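Local coordinates for protein acetoacetate decarboxylase (Sphingomonas wittichii, PDB 5UPB) that is an acetoacetate decarboxylase-like lyase whose reaction probably proceeds through a Schiff base with a carbonyl substrate, at residues A[29-34]-A[239-244]; A[54-59]-A[84-89]; A[98-103]-A[117-122]; A[102-107]-A[227-232]; A[158-163]-A[218-223]. All coordinates share one frame; numbering follows the deposited sequence.

Four of the five contacts are buried; interaction 5 is partly buried, with E220 exposed. Interactions 1, 2 and 5 are antiparallel strand pairings. Interactions 1 and 2 join through neighbouring strands 21-34 and 53-65, interactions 1 and 5 through adjoining strands 235-249 and 206-221. Interactions 3 and 4 share F102 and V103 of strand 95-105, and both touch the third subunit. Chemistry differs with place: backbone bonds with tyrosine packing in interaction 1, mostly apolar side chains with one tyrosine ring over a methyl in interaction 2, valine and proline packing in interaction 3, aromatic rings and a tryptophan-glutamate bond in interaction 4, a salt bridge beside the second subunit in interaction 5. The K122-E227 salt bridge ties interaction 3 to interaction 4.

Interaction 1: A[29-34]-A[239-244]; sequences TVYLRC and AGVTYS
T29, V30 and Y31 pair with V241, G240 and A239 in a buried antiparallel strand contact that joins strand 21-34 to strand 235-249. T29 and V241 exchange two bonds, T29 N to V241 O at 2.8 Å and V241 N to T29 O at 2.9 Å, both close to straight on the acceptor carbonyl. Y31 N gives a further bond to A239 O at 2.9 Å; the return bond from A239 N to Y31 O is weak. V30 faces G240 as a non-hydrogen-bonded pair, and there the backbones come close enough for G240 CA to lie 3.3 Å from T29 O. The pairing belongs to the curved, largely antiparallel strand core of the acetoacetate decarboxylase-like fold. On the face that carries T29, Y31, A239 and V241, the Y31 ring reaches V241 CG1 with CE2 at 4.1 Å, while T29 CG2 of its own strand covers one ring face near the rim. Y31 OH bonds to R175 N. Y243 CG stands between its own backbone N and carbonyl carbon (chi1 60°), and beyond it CE1 lies 3.6 Å from T29 OG1, which is buried and without a polar partner in the model. An alanine in place of Y243 would probably leave T29 OG1 without this aromatic neighbour and open a gap where the side chain beyond CB now packs near L174 and I212.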
# COMPACT_ATOMS: atom_id res chain seq x y z
N THR A 29 -22.98 -1.78 7.48
CA THR A 29 -23.23 -3.02 8.20
C THR A 29 -24.30 -3.86 7.53
O THR A 29 -25.36 -3.35 7.14
CB THR A 29 -23.63 -2.70 9.65
OG1 THR A 29 -22.57 -1.96 10.27
CG2 THR A 29 -23.90 -3.96 10.44
N VAL A 30 -24.02 -5.16 7.42
CA VAL A 30 -24.97 -6.15 6.95
C VAL A 30 -25.15 -7.20 8.05
O VAL A 30 -24.17 -7.78 8.53
CB VAL A 30 -24.54 -6.79 5.64
CG1 VAL A 30 -25.52 -7.92 5.27
CG2 VAL A 30 -24.49 -5.72 4.57
N TYR A 31 -26.38 -7.41 8.43
CA TYR A 31 -26.72 -8.45 9.39
C TYR A 31 -27.06 -9.75 8.67
O TYR A 31 -27.65 -9.74 7.58
CB TYR A 31 -27.90 -8.00 10.24
CG TYR A 31 -27.54 -6.80 11.07
CD1 TYR A 31 -26.69 -6.92 12.18
CD2 TYR A 31 -28.06 -5.54 10.78
CE1 TYR A 31 -26.34 -5.81 12.94
CE2 TYR A 31 -27.72 -4.43 11.54
CZ TYR A 31 -26.88 -4.57 12.63
OH TYR A 31 -26.56 -3.47 13.40
N LEU A 32 -26.61 -10.84 9.26
CA LEU A 32 -26.70 -12.18 8.71
C LEU A 32 -27.11 -13.15 9.80
O LEU A 32 -26.90 -12.90 10.99
CB LEU A 32 -25.35 -12.70 8.17
CG LEU A 32 -24.50 -11.79 7.33
CD1 LEU A 32 -23.18 -12.49 7.20
CD2 LEU A 32 -25.18 -11.60 6.00
N ARG A 33 -27.56 -14.32 9.37
CA ARG A 33 -27.77 -15.46 10.27
C ARG A 33 -27.07 -16.65 9.66
O ARG A 33 -27.27 -16.95 8.48
CB ARG A 33 -29.25 -15.76 10.50
CG ARG A 33 -29.49 -16.86 11.56
CD ARG A 33 -30.97 -17.05 11.88
NE ARG A 33 -31.61 -15.80 12.30
CZ ARG A 33 -32.62 -15.20 11.67
NH1 ARG A 33 -33.18 -15.74 10.59
NH2 ARG A 33 -33.10 -14.06 12.15
N CYS A 34 -26.17 -17.26 10.42
CA CYS A 34 -25.50 -18.49 10.03
C CYS A 34 -25.93 -19.60 10.97
O CYS A 34 -26.69 -19.39 11.93
CB CYS A 34 -23.97 -18.35 10.07
SG CYS A 34 -23.31 -17.07 9.01
N ALA A 239 -30.52 -7.89 6.86
CA ALA A 239 -30.76 -6.46 6.74
C ALA A 239 -29.45 -5.75 6.48
O ALA A 239 -28.37 -6.29 6.70
CB ALA A 239 -31.37 -5.90 8.03
N GLY A 240 -29.57 -4.52 6.00
CA GLY A 240 -28.40 -3.68 5.82
C GLY A 240 -28.67 -2.27 6.29
O GLY A 240 -29.82 -1.80 6.26
N VAL A 241 -27.62 -1.62 6.77
CA VAL A 241 -27.70 -0.26 7.28
C VAL A 241 -26.34 0.42 7.14
O VAL A 241 -25.29 -0.24 7.17
CB VAL A 241 -28.18 -0.25 8.75
CG1 VAL A 241 -27.13 -0.87 9.64
CG2 VAL A 241 -28.50 1.14 9.22
N THR A 242 -26.37 1.75 6.96
CA THR A 242 -25.18 2.60 7.03
C THR A 242 -25.50 3.73 7.99
O THR A 242 -26.66 4.16 8.09
CB THR A 242 -24.74 3.14 5.63
OG1 THR A 242 -23.47 3.79 5.73
CG2 THR A 242 -25.79 4.13 5.04
N TYR A 243 -24.51 4.16 8.75
CA TYR A 243 -24.76 5.09 9.83
C TYR A 243 -23.45 5.67 10.31
O TYR A 243 -22.35 5.20 9.94
CB TYR A 243 -25.49 4.43 10.99
CG TYR A 243 -24.74 3.27 11.60
CD1 TYR A 243 -24.83 2.01 11.05
CD2 TYR A 243 -24.00 3.43 12.76
CE1 TYR A 243 -24.17 0.94 11.63
CE2 TYR A 243 -23.35 2.38 13.35
CZ TYR A 243 -23.45 1.13 12.79
OH TYR A 243 -22.79 0.08 13.39
N SER A 244 -23.57 6.64 11.20
CA SER A 244 -22.41 7.22 11.87
C SER A 244 -22.42 6.83 13.34
O SER A 244 -23.48 6.65 13.97
CB SER A 244 -22.37 8.72 11.70
OG SER A 244 -22.30 9.01 10.31

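Interaction 2: A[54-59]-A[84-89]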
# COMPACT_ATOMS: atom_id res chain seq x y z
N CYS A 54 -25.09 -12.75 13.06
CA CYS A 54 -23.75 -12.23 12.82
C CYS A 54 -23.91 -10.86 12.22
O CYS A 54 -24.97 -10.55 11.65
CB CYS A 54 -22.90 -13.09 11.84
SG CYS A 54 -22.72 -14.67 12.43
N MET A 55 -22.88 -10.03 12.38
CA MET A 55 -22.84 -8.75 11.67
C MET A 55 -21.53 -8.68 10.90
O MET A 55 -20.46 -9.01 11.43
CB MET A 55 -22.96 -7.51 12.57
CG MET A 55 -21.78 -7.01 13.22
SD MET A 55 -22.26 -5.45 13.98
CE MET A 55 -21.97 -5.86 15.68
N ALA A 56 -21.63 -8.31 9.63
CA ALA A 56 -20.47 -7.92 8.84
C ALA A 56 -20.45 -6.40 8.74
O ALA A 56 -21.51 -5.78 8.56
CB ALA A 56 -20.56 -8.54 7.45
N TYR A 57 -19.27 -5.77 8.94
CA TYR A 57 -19.18 -4.34 8.69
C TYR A 57 -17.89 -3.96 8.00
O TYR A 57 -16.85 -4.63 8.12
CB TYR A 57 -19.33 -3.48 9.98
CG TYR A 57 -18.20 -3.53 10.98
CD1 TYR A 57 -17.01 -2.85 10.78
CD2 TYR A 57 -18.34 -4.25 12.15
CE1 TYR A 57 -15.99 -2.90 11.71
CE2 TYR A 57 -17.33 -4.30 13.09
CZ TYR A 57 -16.16 -3.63 12.87
OH TYR A 57 -15.17 -3.67 13.81
N VAL A 58 -17.97 -2.84 7.29
CA VAL A 58 -16.81 -2.10 6.82
C VAL A 58 -16.98 -0.67 7.30
O VAL A 58 -18.04 -0.08 7.11
CB VAL A 58 -16.70 -2.11 5.29
CG1 VAL A 58 -15.52 -1.26 4.87
CG2 VAL A 58 -16.63 -3.53 4.77
N GLY A 59 -15.96 -0.13 7.95
CA GLY A 59 -16.03 1.21 8.48
C GLY A 59 -14.77 2.02 8.26
O GLY A 59 -13.65 1.48 8.14
N ALA A 84 -12.65 -3.81 8.64
CA ALA A 84 -13.74 -4.71 8.26
C ALA A 84 -13.78 -5.87 9.25
O ALA A 84 -12.74 -6.38 9.70
CB ALA A 84 -13.53 -5.22 6.83
N ALA A 85 -14.98 -6.36 9.52
CA ALA A 85 -15.11 -7.41 10.51
C ALA A 85 -16.31 -8.29 10.24
O ALA A 85 -17.32 -7.86 9.67
CB ALA A 85 -15.22 -6.85 11.91
N LEU A 86 -16.19 -9.53 10.73
CA LEU A 86 -17.29 -10.47 10.86
C LEU A 86 -17.41 -10.82 12.34
O LEU A 86 -16.47 -11.39 12.92
CB LEU A 86 -17.00 -11.73 10.03
CG LEU A 86 -16.83 -11.44 8.54
CD1 LEU A 86 -16.24 -12.63 7.79
CD2 LEU A 86 -18.19 -11.09 7.96
N SER A 87 -18.53 -10.45 12.96
CA SER A 87 -18.71 -10.59 14.40
C SER A 87 -19.92 -11.46 14.68
O SER A 87 -20.91 -11.42 13.96
CB SER A 87 -18.93 -9.22 15.12
OG SER A 87 -17.87 -8.33 14.89
N ILE A 88 -19.87 -12.16 15.81
CA ILE A 88 -20.83 -13.21 16.17
C ILE A 88 -21.62 -12.76 17.39
O ILE A 88 -21.04 -12.40 18.42
CB ILE A 88 -20.10 -14.53 16.45
CG1 ILE A 88 -19.31 -14.95 15.20
CG2 ILE A 88 -21.09 -15.62 16.90
CD1 ILE A 88 -18.35 -16.11 15.43
N ALA A 89 -22.94 -12.80 17.29
CA ALA A 89 -23.76 -12.50 18.46
C ALA A 89 -23.67 -13.66 19.44
O ALA A 89 -23.74 -14.83 19.04
CB ALA A 89 -25.21 -12.25 18.06
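The Y57 ring is covered on one face by the methyl of A85, which sits 3.4 Å above the ring plane and off-centre toward the rim. A85 CB is 3.8 Å from the Y57 ring centroid, a CH-pi contact, and is about equally near to CE2 and CZ. Y57 CG stands between its backbone N and carbonyl carbon (chi1 70°), and the ring beyond it lies over A85 of strand 80-92. S87 OG approaches the ring obliquely and more distantly, while Y57 OH bonds to E83 OE2, just before the second segment. The backbones pair in antiparallel fashion. M55 and S87 exchange two bonds, each 2.9 Å between M55 N and S87 O and between S87 N and M55 O. Y57 and A85 do the same, with A85 N to Y57 O at 2.9 Å. M55 shares the face of Y57, A85 and S87, where its CG lies 4.1 Å from S87 CB. The opposite face carries C54, A56, V58, A84, L86 and I88; here A56 CB meets L86 CD2 at 3.5 Å. C54 and I88 pack on L39 of helix 36-42, and A56 and V58 on L161 of strand 156-166. The pair forms a buried part of the acetoacetate decarboxylase-like β-core, flanked by strand 21-34 beyond 54-59 and strand 95-105 beyond 84-89.

Interaction 3: A[98-103]-A[117-122]; sequences YFPAFV and NGYPKK
V103 O takes a bond from K122 N at 2.9 Å, nearly straight at the hydrogen (165°), while P120, which can only accept, takes a long, bent and weak bond through its O from V103 N. Before this the chain 98-103 is irregular: P100 centres an inverse gamma turn, and A101 and F102 form a classic beta bulge opposite L86. On the other side G118 ends helix 108-116 as the C-prime residue of a Schellman motif, and the chain then runs into strand 121-123, parallel to strand 95-105. V103 and P120 carry most of the packing, with P100 beside them. V103 CB lies 3.2 Å from P120 O, P120 CD presses on P100 O at 3.2 Å, and P100 CG touches Y119 CD2 at 3.6 Å, approaching the ring obliquely. F99 CZ meets P120 CG at 4.2 Å. V103 and K121 lie side by side and point the same way, with V103 CG1 3.7 Å from K121 CG. H5 of the third subunit packs on P120, and A13 O of that subunit bonds to K122 NZ. K121 and K122 are adjacent lysines, as in acetoacetate decarboxylase, where one of two neighbouring lysines forms the Schiff base; a like role here is probable but inferred. Both lysine ends are held by acidic partners, K121 NZ by E83 and K122 NZ by E227, while V103 steadies the extended K121 chain.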
# COMPACT_ATOMS: atom_id res chain seq x y z
N TYR A 98 -21.27 -9.09 21.26
CA TYR A 98 -20.70 -9.56 20.02
C TYR A 98 -19.28 -10.04 20.32
O TYR A 98 -18.58 -9.44 21.14
CB TYR A 98 -20.63 -8.48 18.94
CG TYR A 98 -21.94 -8.24 18.27
CD1 TYR A 98 -22.43 -9.12 17.30
CD2 TYR A 98 -22.72 -7.13 18.64
CE1 TYR A 98 -23.67 -8.89 16.69
CE2 TYR A 98 -23.94 -6.90 18.04
CZ TYR A 98 -24.42 -7.77 17.07
OH TYR A 98 -25.66 -7.49 16.49
N PHE A 99 -18.86 -11.11 19.64
CA PHE A 99 -17.45 -11.51 19.61
C PHE A 99 -16.96 -11.24 18.20
O PHE A 99 -17.48 -11.83 17.24
CB PHE A 99 -17.25 -12.98 19.96
CG PHE A 99 -15.81 -13.42 19.87
CD1 PHE A 99 -14.88 -12.97 20.79
CD2 PHE A 99 -15.40 -14.26 18.85
CE1 PHE A 99 -13.56 -13.35 20.70
CE2 PHE A 99 -14.08 -14.66 18.74
CZ PHE A 99 -13.16 -14.21 19.67
N PRO A 100 -16.06 -10.28 18.01
CA PRO A 100 -15.58 -9.98 16.64
C PRO A 100 -14.48 -10.96 16.19
O PRO A 100 -13.29 -10.67 16.23
CB PRO A 100 -15.09 -8.54 16.77
CG PRO A 100 -14.59 -8.47 18.18
CD PRO A 100 -15.42 -9.42 19.01
N ALA A 101 -14.93 -12.12 15.71
CA ALA A 101 -14.02 -13.25 15.42
C ALA A 101 -12.95 -12.89 14.41
O ALA A 101 -11.78 -13.20 14.61
CB ALA A 101 -14.83 -14.43 14.90
N PHE A 102 -13.35 -12.33 13.27
CA PHE A 102 -12.41 -11.98 12.20
C PHE A 102 -12.49 -10.47 11.96
O PHE A 102 -13.54 -9.98 11.53
CB PHE A 102 -12.74 -12.70 10.89
CG PHE A 102 -12.80 -14.21 10.99
CD1 PHE A 102 -12.21 -14.89 12.02
CD2 PHE A 102 -13.47 -14.92 10.02
CE1 PHE A 102 -12.29 -16.27 12.08
CE2 PHE A 102 -13.55 -16.28 10.08
CZ PHE A 102 -12.96 -16.95 11.12
N VAL A 103 -11.37 -9.78 12.12
CA VAL A 103 -11.26 -8.35 11.90
C VAL A 103 -10.00 -8.08 11.08
O VAL A 103 -8.94 -8.65 11.36
CB VAL A 103 -11.17 -7.59 13.23
CG1 VAL A 103 -11.14 -6.06 13.00
CG2 VAL A 103 -12.34 -7.98 14.12
N ASN A 117 -6.86 -5.70 23.80
CA ASN A 117 -8.21 -5.76 24.33
C ASN A 117 -8.97 -6.97 23.80
O ASN A 117 -10.21 -7.01 23.89
CB ASN A 117 -8.90 -4.44 23.95
CG ASN A 117 -8.52 -3.28 24.87
OD1 ASN A 117 -8.22 -3.49 26.05
ND2 ASN A 117 -8.40 -2.08 24.30
N GLY A 118 -8.24 -7.95 23.23
CA GLY A 118 -8.82 -9.22 22.86
C GLY A 118 -9.59 -9.24 21.58
O GLY A 118 -10.41 -10.13 21.39
N TYR A 119 -9.42 -8.21 20.73
CA TYR A 119 -10.01 -8.17 19.40
C TYR A 119 -9.05 -8.86 18.45
O TYR A 119 -7.94 -8.35 18.24
CB TYR A 119 -10.16 -6.75 18.93
CG TYR A 119 -11.26 -5.92 19.52
CD1 TYR A 119 -11.11 -5.32 20.76
CD2 TYR A 119 -12.42 -5.64 18.79
CE1 TYR A 119 -12.10 -4.51 21.30
CE2 TYR A 119 -13.43 -4.82 19.32
CZ TYR A 119 -13.25 -4.26 20.57
OH TYR A 119 -14.23 -3.44 21.12
N PRO A 120 -9.41 -9.95 17.82
CA PRO A 120 -8.48 -10.58 16.87
C PRO A 120 -8.43 -9.81 15.57
O PRO A 120 -9.42 -9.76 14.84
CB PRO A 120 -9.08 -11.99 16.68
CG PRO A 120 -10.09 -12.16 17.74
CD PRO A 120 -10.61 -10.77 18.03
N LYS A 121 -7.27 -9.17 15.28
CA LYS A 121 -7.14 -8.35 14.07
C LYS A 121 -5.93 -8.76 13.22
O LYS A 121 -4.85 -9.02 13.74
CB LYS A 121 -7.00 -6.85 14.39
CG LYS A 121 -8.15 -6.25 15.25
CD LYS A 121 -8.13 -4.74 15.17
CE LYS A 121 -9.26 -4.13 16.05
NZ LYS A 121 -9.30 -2.66 15.85
N LYS A 122 -6.11 -8.73 11.91
CA LYS A 122 -5.04 -8.82 10.92
C LYS A 122 -4.99 -7.51 10.14
O LYS A 122 -5.88 -6.65 10.25
CB LYS A 122 -5.29 -9.99 9.97
CG LYS A 122 -5.27 -11.37 10.67
CD LYS A 122 -5.56 -12.49 9.64
CE LYS A 122 -5.54 -13.82 10.27
NZ LYS A 122 -5.99 -14.89 9.29

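Interaction 4: A[102-107]-A[227-232]; sequences FVWVDK and EALECF
F102 meets the loop 227-232 with its ring: A228 O lies at the ring edge, near its plane, 3.4 Å from F102 CE2, and F102 CZ lies 4.0 Å from A228 CB. F232 turns its own edge toward the F102 face in an offset edge-to-face pair, with centroids 5.6 Å apart and planes at 72°. F6 of the third subunit stacks with F102, and L42 of helix 36-42 packs on F102 and F232. Two residues on, W104 and E227 run past each other in opposite directions. W104 NE1 gives a bond to E227 OE2 of 2.9 Å, with the oxygen practically in the indole plane but met from above the carboxylate plane. The E227 chain bends at chi2 (-73°), placing CD beside the indole rim. W104 CH2 touches L229 CD2 at 3.8 Å, and L158 of strand 156-166 adjoins both. E227 OE1 forms a salt bridge with K122 NZ, and R153 is a long, weak ion-pair partner of OE2. Having partners on both oxygens probably fixes the rotation of this buried carboxylate, and one glutamate thereby ties the W104 indole N-H and the K122 amine to the loop 227-232.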
# COMPACT_ATOMS: atom_id res chain seq x y z
N PHE A 102 -13.35 -12.33 13.27
CA PHE A 102 -12.41 -11.98 12.20
C PHE A 102 -12.49 -10.47 11.96
O PHE A 102 -13.54 -9.98 11.53
CB PHE A 102 -12.74 -12.70 10.89
CG PHE A 102 -12.80 -14.21 10.99
CD1 PHE A 102 -12.21 -14.89 12.02
CD2 PHE A 102 -13.47 -14.92 10.02
CE1 PHE A 102 -12.29 -16.27 12.08
CE2 PHE A 102 -13.55 -16.28 10.08
CZ PHE A 102 -12.96 -16.95 11.12
N VAL A 103 -11.37 -9.78 12.12
CA VAL A 103 -11.26 -8.35 11.90
C VAL A 103 -10.00 -8.08 11.08
O VAL A 103 -8.94 -8.65 11.36
CB VAL A 103 -11.17 -7.59 13.23
CG1 VAL A 103 -11.14 -6.06 13.00
CG2 VAL A 103 -12.34 -7.98 14.12
N TRP A 104 -10.13 -7.22 10.07
CA TRP A 104 -9.00 -6.73 9.28
C TRP A 104 -9.00 -5.21 9.35
O TRP A 104 -10.05 -4.58 9.20
CB TRP A 104 -9.08 -7.21 7.80
CG TRP A 104 -9.11 -8.72 7.62
CD1 TRP A 104 -8.03 -9.55 7.35
CD2 TRP A 104 -10.26 -9.59 7.71
NE1 TRP A 104 -8.45 -10.85 7.25
CE2 TRP A 104 -9.81 -10.90 7.47
CE3 TRP A 104 -11.62 -9.37 7.95
CZ2 TRP A 104 -10.67 -12.00 7.48
CZ3 TRP A 104 -12.48 -10.47 7.95
CH2 TRP A 104 -11.98 -11.77 7.71
N VAL A 105 -7.82 -4.63 9.62
CA VAL A 105 -7.65 -3.20 9.79
C VAL A 105 -6.43 -2.81 8.96
O VAL A 105 -5.59 -3.66 8.61
CB VAL A 105 -7.50 -2.83 11.31
CG1 VAL A 105 -6.20 -3.38 11.91
CG2 VAL A 105 -7.57 -1.34 11.53
N ASP A 106 -6.30 -1.52 8.64
CA ASP A 106 -5.17 -1.13 7.79
C ASP A 106 -4.14 -0.26 8.50
O ASP A 106 -3.33 0.37 7.83
CB ASP A 106 -5.64 -0.46 6.49
CG ASP A 106 -6.45 0.81 6.72
OD1 ASP A 106 -6.51 1.28 7.85
OD2 ASP A 106 -6.95 1.37 5.72
N LYS A 107 -4.15 -0.23 9.83
CA LYS A 107 -3.13 0.47 10.60
C LYS A 107 -2.75 -0.44 11.76
O LYS A 107 -3.62 -0.92 12.49
CB LYS A 107 -3.64 1.83 11.12
CG LYS A 107 -3.93 2.86 10.03
CD LYS A 107 -2.64 3.33 9.38
CE LYS A 107 -2.87 4.16 8.12
NZ LYS A 107 -3.75 5.35 8.51
N GLU A 227 -7.31 -18.01 5.69
CA GLU A 227 -8.48 -17.47 6.38
C GLU A 227 -9.49 -18.59 6.50
O GLU A 227 -9.36 -19.63 5.86
CB GLU A 227 -9.11 -16.30 5.62
CG GLU A 227 -8.17 -15.16 5.33
CD GLU A 227 -7.85 -14.34 6.56
OE1 GLU A 227 -8.28 -14.74 7.68
OE2 GLU A 227 -7.18 -13.28 6.42
N ALA A 228 -10.56 -18.34 7.24
CA ALA A 228 -11.61 -19.34 7.42
C ALA A 228 -12.97 -18.72 7.16
O ALA A 228 -13.92 -18.91 7.92
CB ALA A 228 -11.58 -19.93 8.83
N LEU A 229 -13.07 -18.00 6.04
CA LEU A 229 -14.28 -17.26 5.69
C LEU A 229 -15.45 -18.19 5.45
O LEU A 229 -16.60 -17.77 5.62
CB LEU A 229 -14.02 -16.41 4.45
CG LEU A 229 -12.98 -15.32 4.67
CD1 LEU A 229 -12.29 -14.90 3.37
CD2 LEU A 229 -13.67 -14.13 5.32
N GLU A 230 -15.19 -19.44 5.07
CA GLU A 230 -16.25 -20.40 4.83
C GLU A 230 -17.12 -20.61 6.07
O GLU A 230 -18.24 -21.12 5.94
CB GLU A 230 -15.65 -21.73 4.36
CG GLU A 230 -15.11 -21.68 2.92
CD GLU A 230 -13.74 -20.95 2.78
OE1 GLU A 230 -13.03 -20.76 3.80
OE2 GLU A 230 -13.39 -20.56 1.64
N CYS A 231 -16.63 -20.30 7.27
CA CYS A 231 -17.44 -20.42 8.48
C CYS A 231 -18.69 -19.54 8.44
O CYS A 231 -19.67 -19.84 9.13
CB CYS A 231 -16.59 -20.08 9.70
SG CYS A 231 -15.24 -21.21 9.93
N PHE A 232 -18.69 -18.48 7.63
CA PHE A 232 -19.82 -17.56 7.50
C PHE A 232 -20.56 -17.74 6.19
O PHE A 232 -21.44 -16.95 5.86
CB PHE A 232 -19.34 -16.11 7.65
CG PHE A 232 -18.88 -15.76 9.05
CD1 PHE A 232 -17.57 -15.95 9.44
CD2 PHE A 232 -19.76 -15.19 9.95
CE1 PHE A 232 -17.16 -15.63 10.72
CE2 PHE A 232 -19.35 -14.86 11.24
CZ PHE A 232 -18.04 -15.08 11.62

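Interaction 5: A[158-163]-A[218-223]; sequences LFRLGL and FIELGS
F218 lays the face of its ring over the backbone of G162, the residue it pairs with across the strands: G162 N stands 3.5 Å above the ring plane, off-centre toward the rim, and CE2 comes as near as 3.5 Å to G162 CA. The ring occupies the place where a CB on G162 would lie. F218 chi1, 97°, is away from the staggered positions and sets CG where the ring can lie over G162. An alanine in place of F218 would probably uncover the G162 backbone and take away the packing on L73 of the second subunit. Strands 156-166 and 206-221 run antiparallel here, with paired bonds between G162 and F218 and between R160 and E220, R160 N to E220 O being 2.8 Å. At the end, G222 N bonds to L158 O at 2.7 Å, beside a classic beta bulge where L158 and F159 face C151. On the face that carries F159, L161, I219 and L221, L161 CD2 and I219 CG1 are tight at 3.4 Å, and both residues pack on A56 in this part of the acetoacetate decarboxylase-like β-core. On the same sheet face as F218, R160 and E220 lie side by side, pointing the same way: R160 NH1 bonds to E220 OE2 at 3.2 Å, in the guanidinium plane but from above the carboxylate plane (47°). R160 NH2 bonds to R74 O of the second subunit, and the salt bridge probably helps to orient this guanidinium across the subunit boundary.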
# COMPACT_ATOMS: atom_id res chain seq x y z
N LEU A 158 -11.51 -10.75 0.64
CA LEU A 158 -12.05 -11.39 1.84
C LEU A 158 -13.57 -11.33 1.84
O LEU A 158 -14.24 -12.37 1.92
CB LEU A 158 -11.49 -10.69 3.07
CG LEU A 158 -9.96 -10.74 3.20
CD1 LEU A 158 -9.51 -9.66 4.19
CD2 LEU A 158 -9.51 -12.13 3.60
N PHE A 159 -14.14 -10.13 1.78
CA PHE A 159 -15.57 -10.03 1.51
C PHE A 159 -15.90 -8.67 0.94
O PHE A 159 -15.08 -7.75 0.95
CB PHE A 159 -16.42 -10.35 2.75
CG PHE A 159 -16.32 -9.38 3.89
CD1 PHE A 159 -17.19 -8.29 3.99
CD2 PHE A 159 -15.39 -9.58 4.91
CE1 PHE A 159 -17.12 -7.41 5.08
CE2 PHE A 159 -15.31 -8.70 5.99
CZ PHE A 159 -16.21 -7.61 6.08
N ARG A 160 -17.07 -8.61 0.30
CA ARG A 160 -17.62 -7.39 -0.25
C ARG A 160 -18.98 -7.15 0.39
O ARG A 160 -19.72 -8.10 0.63
CB ARG A 160 -17.81 -7.46 -1.75
CG ARG A 160 -16.61 -7.97 -2.51
CD ARG A 160 -17.01 -8.45 -3.89
NE ARG A 160 -17.51 -7.37 -4.73
CZ ARG A 160 -18.17 -7.57 -5.86
NH1 ARG A 160 -18.44 -8.81 -6.27
NH2 ARG A 160 -18.56 -6.53 -6.58
N LEU A 161 -19.29 -5.89 0.67
CA LEU A 161 -20.58 -5.47 1.23
C LEU A 161 -21.10 -4.29 0.44
O LEU A 161 -20.33 -3.47 -0.07
CB LEU A 161 -20.49 -4.97 2.66
CG LEU A 161 -20.13 -5.86 3.81
CD1 LEU A 161 -20.31 -5.01 5.07
CD2 LEU A 161 -21.00 -7.10 3.82
N GLY A 162 -22.43 -4.17 0.41
CA GLY A 162 -23.03 -3.02 -0.24
C GLY A 162 -24.43 -2.80 0.28
O GLY A 162 -25.04 -3.67 0.91
N LEU A 163 -24.95 -1.62 -0.00
CA LEU A 163 -26.29 -1.21 0.42
C LEU A 163 -26.87 -0.30 -0.65
O LEU A 163 -26.20 0.63 -1.09
CB LEU A 163 -26.22 -0.43 1.74
CG LEU A 163 -27.54 -0.06 2.36
CD1 LEU A 163 -28.24 -1.33 2.83
CD2 LEU A 163 -27.29 0.90 3.50
N PHE A 218 -26.16 -6.32 0.28
CA PHE A 218 -25.57 -7.48 -0.35
C PHE A 218 -24.24 -7.74 0.33
O PHE A 218 -23.61 -6.84 0.87
CB PHE A 218 -25.41 -7.33 -1.86
CG PHE A 218 -24.05 -6.90 -2.29
CD1 PHE A 218 -23.00 -7.79 -2.39
CD2 PHE A 218 -23.84 -5.58 -2.63
CE1 PHE A 218 -21.74 -7.36 -2.78
CE2 PHE A 218 -22.59 -5.14 -3.02
CZ PHE A 218 -21.54 -6.03 -3.10
N ILE A 219 -23.87 -9.01 0.36
CA ILE A 219 -22.60 -9.41 0.89
C ILE A 219 -22.10 -10.54 0.01
O ILE A 219 -22.88 -11.38 -0.44
CB ILE A 219 -22.72 -9.82 2.37
CG1 ILE A 219 -21.39 -10.37 2.88
CG2 ILE A 219 -23.82 -10.86 2.54
CD1 ILE A 219 -21.35 -10.48 4.39
N GLU A 220 -20.79 -10.59 -0.21
CA GLU A 220 -20.21 -11.68 -0.99
C GLU A 220 -18.92 -12.04 -0.29
O GLU A 220 -18.02 -11.21 -0.20
CB GLU A 220 -19.96 -11.29 -2.45
CG GLU A 220 -19.23 -12.35 -3.28
CD GLU A 220 -18.90 -11.88 -4.67
OE1 GLU A 220 -19.83 -11.78 -5.48
OE2 GLU A 220 -17.71 -11.59 -4.94
N LEU A 221 -18.88 -13.25 0.25
CA LEU A 221 -17.70 -13.73 0.93
C LEU A 221 -16.73 -14.28 -0.10
O LEU A 221 -17.12 -14.96 -1.05
CB LEU A 221 -18.10 -14.82 1.92
CG LEU A 221 -18.95 -14.37 3.10
CD1 LEU A 221 -19.49 -15.59 3.81
CD2 LEU A 221 -18.16 -13.50 4.06
N GLY A 222 -15.44 -14.03 0.12
CA GLY A 222 -14.38 -14.64 -0.66
C GLY A 222 -13.82 -15.88 -0.01
O GLY A 222 -14.43 -16.50 0.87
N SER A 223 -12.59 -16.23 -0.40
CA SER A 223 -11.93 -17.38 0.19
C SER A 223 -10.43 -17.15 0.11
O SER A 223 -9.95 -16.54 -0.84
CB SER A 223 -12.33 -18.65 -0.58
OG SER A 223 -11.60 -19.78 -0.17